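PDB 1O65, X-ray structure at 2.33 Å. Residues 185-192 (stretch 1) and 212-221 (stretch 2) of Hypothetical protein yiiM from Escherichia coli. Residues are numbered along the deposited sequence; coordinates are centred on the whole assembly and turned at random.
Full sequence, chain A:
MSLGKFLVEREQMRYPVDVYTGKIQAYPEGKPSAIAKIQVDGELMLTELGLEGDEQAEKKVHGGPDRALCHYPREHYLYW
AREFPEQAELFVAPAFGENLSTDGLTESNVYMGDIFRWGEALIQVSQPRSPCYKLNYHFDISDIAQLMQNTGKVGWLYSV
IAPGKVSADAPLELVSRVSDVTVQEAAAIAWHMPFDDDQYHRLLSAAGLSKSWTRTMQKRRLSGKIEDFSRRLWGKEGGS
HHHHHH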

# COMPACT_ATOMS: atom_id res chain seq x y z
N GLU A 185 -2.51 11.55 2.79
CA GLU A 185 -2.99 12.09 4.05
C GLU A 185 -2.88 11.05 5.18
O GLU A 185 -2.39 11.38 6.26
CB GLU A 185 -4.44 12.55 3.94
CG GLU A 185 -4.70 13.72 3.01
CD GLU A 185 -6.20 13.94 2.85
OE1 GLU A 185 -6.79 14.41 3.86
OE2 GLU A 185 -6.75 13.63 1.77
N ALA A 186 -3.32 9.82 4.97
CA ALA A 186 -3.23 8.81 6.01
C ALA A 186 -1.76 8.63 6.42
O ALA A 186 -1.46 8.60 7.61
CB ALA A 186 -3.84 7.50 5.60
N ALA A 187 -0.88 8.52 5.41
CA ALA A 187 0.52 8.39 5.69
C ALA A 187 1.00 9.59 6.51
O ALA A 187 1.61 9.32 7.55
CB ALA A 187 1.39 8.21 4.44
N ALA A 188 0.63 10.80 6.19
CA ALA A 188 1.05 11.99 6.89
C ALA A 188 0.51 12.07 8.31
O ALA A 188 1.14 12.53 9.27
CB ALA A 188 0.60 13.26 6.12
N ILE A 189 -0.75 11.71 8.47
CA ILE A 189 -1.39 11.66 9.77
C ILE A 189 -0.68 10.64 10.66
O ILE A 189 -0.57 10.82 11.87
CB ILE A 189 -2.88 11.24 9.64
CG1 ILE A 189 -3.68 12.33 8.92
CG2 ILE A 189 -3.42 10.94 11.03
CD1 ILE A 189 -5.12 12.00 8.58
N ALA A 190 -0.26 9.52 10.11
CA ALA A 190 0.41 8.51 10.92
C ALA A 190 1.84 8.90 11.27
O ALA A 190 2.22 8.65 12.40
CB ALA A 190 0.50 7.16 10.20
N TRP A 191 2.59 9.46 10.30
CA TRP A 191 4.01 9.63 10.54
C TRP A 191 4.60 11.01 10.40
O TRP A 191 5.79 11.18 10.70
CB TRP A 191 4.75 8.71 9.53
CG TRP A 191 4.35 7.29 9.49
CD1 TRP A 191 4.28 6.43 10.56
CD2 TRP A 191 3.96 6.51 8.35
NE1 TRP A 191 3.90 5.19 10.14
CE2 TRP A 191 3.70 5.20 8.79
CE3 TRP A 191 3.86 6.79 6.98
CZ2 TRP A 191 3.29 4.16 7.94
CZ3 TRP A 191 3.46 5.76 6.15
CH2 TRP A 191 3.16 4.47 6.61
N HIS A 192 3.90 12.02 9.88
CA HIS A 192 4.52 13.33 9.71
C HIS A 192 4.01 14.39 10.67
O HIS A 192 4.78 15.26 11.07
CB HIS A 192 4.31 13.84 8.26
CG HIS A 192 4.87 12.96 7.19
ND1 HIS A 192 4.48 13.05 5.89
CD2 HIS A 192 5.76 11.94 7.22
CE1 HIS A 192 5.11 12.17 5.14
NE2 HIS A 192 5.91 11.46 5.94
N SER A 212 -5.53 -3.09 12.02
CA SER A 212 -4.29 -2.66 12.67
C SER A 212 -4.16 -1.14 12.62
O SER A 212 -3.71 -0.53 13.58
CB SER A 212 -3.10 -3.36 12.02
OG SER A 212 -2.76 -2.70 10.83
N TRP A 213 -4.55 -0.47 11.54
CA TRP A 213 -4.46 1.00 11.55
C TRP A 213 -5.53 1.58 12.47
O TRP A 213 -5.28 2.59 13.13
CB TRP A 213 -4.49 1.57 10.13
CG TRP A 213 -3.13 1.63 9.52
CD1 TRP A 213 -2.27 0.58 9.36
CD2 TRP A 213 -2.44 2.80 9.05
NE1 TRP A 213 -1.10 1.03 8.79
CE2 TRP A 213 -1.17 2.37 8.59
CE3 TRP A 213 -2.77 4.15 8.97
CZ2 TRP A 213 -0.23 3.25 8.05
CZ3 TRP A 213 -1.84 5.02 8.42
CH2 TRP A 213 -0.59 4.58 7.97
N THR A 214 -6.70 0.96 12.55
CA THR A 214 -7.75 1.41 13.47
C THR A 214 -7.26 1.35 14.91
O THR A 214 -7.41 2.27 15.72
CB THR A 214 -9.00 0.50 13.32
OG1 THR A 214 -9.52 0.68 11.98
CG2 THR A 214 -10.05 0.85 14.35
N ARG A 215 -6.62 0.22 15.24
CA ARG A 215 -6.03 -0.01 16.54
C ARG A 215 -4.98 1.04 16.88
O ARG A 215 -5.07 1.71 17.91
CB ARG A 215 -5.40 -1.42 16.55
CG ARG A 215 -4.71 -1.75 17.86
CD ARG A 215 -3.99 -3.08 17.81
NE ARG A 215 -3.69 -3.61 19.09
CZ ARG A 215 -3.00 -3.19 20.12
NH1 ARG A 215 -2.38 -2.01 20.12
NH2 ARG A 215 -2.93 -3.98 21.21
N THR A 216 -4.00 1.26 16.00
CA THR A 216 -2.97 2.26 16.27
C THR A 216 -3.58 3.64 16.53
O THR A 216 -3.25 4.34 17.48
CB THR A 216 -2.01 2.39 15.08
OG1 THR A 216 -1.41 1.11 14.86
CG2 THR A 216 -0.94 3.45 15.30
N MET A 217 -4.48 4.02 15.60
CA MET A 217 -5.08 5.35 15.75
C MET A 217 -5.92 5.40 16.99
O MET A 217 -5.79 6.37 17.75
CB MET A 217 -5.80 5.82 14.49
CG MET A 217 -4.84 5.88 13.31
SD MET A 217 -3.52 7.09 13.59
CE MET A 217 -2.22 6.42 12.57
N GLN A 218 -6.70 4.34 17.27
CA GLN A 218 -7.49 4.40 18.52
C GLN A 218 -6.56 4.44 19.73
O GLN A 218 -6.84 5.16 20.70
CB GLN A 218 -8.46 3.23 18.62
CG GLN A 218 -9.37 3.30 19.84
CD GLN A 218 -10.31 4.47 19.84
OE1 GLN A 218 -11.28 4.59 19.06
NE2 GLN A 218 -10.06 5.41 20.75
N LYS A 219 -5.45 3.68 19.71
CA LYS A 219 -4.52 3.75 20.84
C LYS A 219 -3.98 5.17 21.02
O LYS A 219 -3.77 5.58 22.17
CB LYS A 219 -3.35 2.79 20.82
CG LYS A 219 -3.70 1.32 20.92
CD LYS A 219 -4.57 1.04 22.12
CE LYS A 219 -4.70 -0.46 22.40
NZ LYS A 219 -5.52 -0.63 23.64
N ARG A 220 -3.78 5.91 19.93
CA ARG A 220 -3.26 7.27 20.13
C ARG A 220 -4.29 8.17 20.81
O ARG A 220 -3.90 8.96 21.67
CB ARG A 220 -2.83 7.90 18.80
CG ARG A 220 -1.56 7.21 18.24
CD ARG A 220 -1.25 7.91 16.90
NE ARG A 220 -0.24 7.20 16.15
CZ ARG A 220 0.35 7.71 15.07
NH1 ARG A 220 -0.00 8.94 14.66
NH2 ARG A 220 1.27 7.02 14.44
N ARG A 221 -5.57 8.04 20.45
CA ARG A 221 -6.58 8.92 21.04
C ARG A 221 -6.66 8.72 22.56
O ARG A 221 -6.72 9.72 23.27
CB ARG A 221 -7.98 8.79 20.44
CG ARG A 221 -8.01 8.89 18.91
CD ARG A 221 -9.41 9.08 18.38
NE ARG A 221 -10.01 10.36 18.78
CZ ARG A 221 -11.32 10.54 18.79
NH1 ARG A 221 -12.12 9.51 18.42
NH2 ARG A 221 -11.85 11.70 19.15

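Two helical segments of one chain meet here through a few side chains. Helix 185-191 and helix 212-221 run in broadly the same direction, their axes 42° apart and 11.7 Å from each other at closest approach. That is too far for backbone to touch backbone. Side chains bridge the gap, meeting other side chains or backbone carbonyls. The nearest CA atoms belong to A190 and M217, 8.0 Å apart, and together the two stretches bury 276 Å² of surface. Each helix is held internally by the usual i to i+4 bonds, such as A190 N to A186 O and M217 N to W213 O.

Along stretch 2, S212 lies out of reach, and the contact opens with W213, whose CA-to-CB bond points toward the other helix. With 78 Å² covered, it gives more area than any other residue of the pair. Its six-membered ring reaches three residues of stretch 1. W213 CZ3 lies 3.7 Å from A186 O, which sits at the ring edge near its plane, where the slightly positive aromatic hydrogens face outward; that oxygen is already the acceptor for A190 N. The methyl carbon CB of A190 packs 3.6 Å from W213 CH2. Finally, W191 CZ2 and W213 CZ2 approach to 3.6 Å in an offset edge-to-face pair: the edge of W213 is directed at the face of W191, the planes are at 78° and the six-membered centroids are 5.5 Å apart. Such a geometry sets the hydrogen-bearing rim of one indole against the pi cloud of the other. The CA-to-CB bond of W191 points sideways, but the end of its side chain comes nearer to stretch 2.

T214, R215 and T216 make no contact with stretch 1. One turn after W213 comes M217. Its CB leaves sideways, yet the chain, with chi1 and chi2 both m and chi3 t, brings M217 CE to 3.7 Å from A190 CB. The A190 methyl thus touches both W213 and M217, a small side chain pointing toward the partner helix and received by two larger ones.

Q218 and K219 are again out of reach, and R220 closes the contact with polar chemistry. Its CA-to-CB bond points toward stretch 1, and its side chain is extended, chi2 and chi3 both t, carrying the guanidinium to the carbonyls of I189 and A190. There R220 NH2 donates a hydrogen bond of 2.8 Å to A190 O, at an angle of 158°. R220 NH1 adds weak bonds to the same A190 O at 3.2 Å and to I189 O at 3.4 Å. Both oxygens lie at the guanidinium edge, where its N-H bonds point. R221 lies beyond reach. The rule to read is spacing: W213, M217 and R220, at steps of four and three, form one helical stripe.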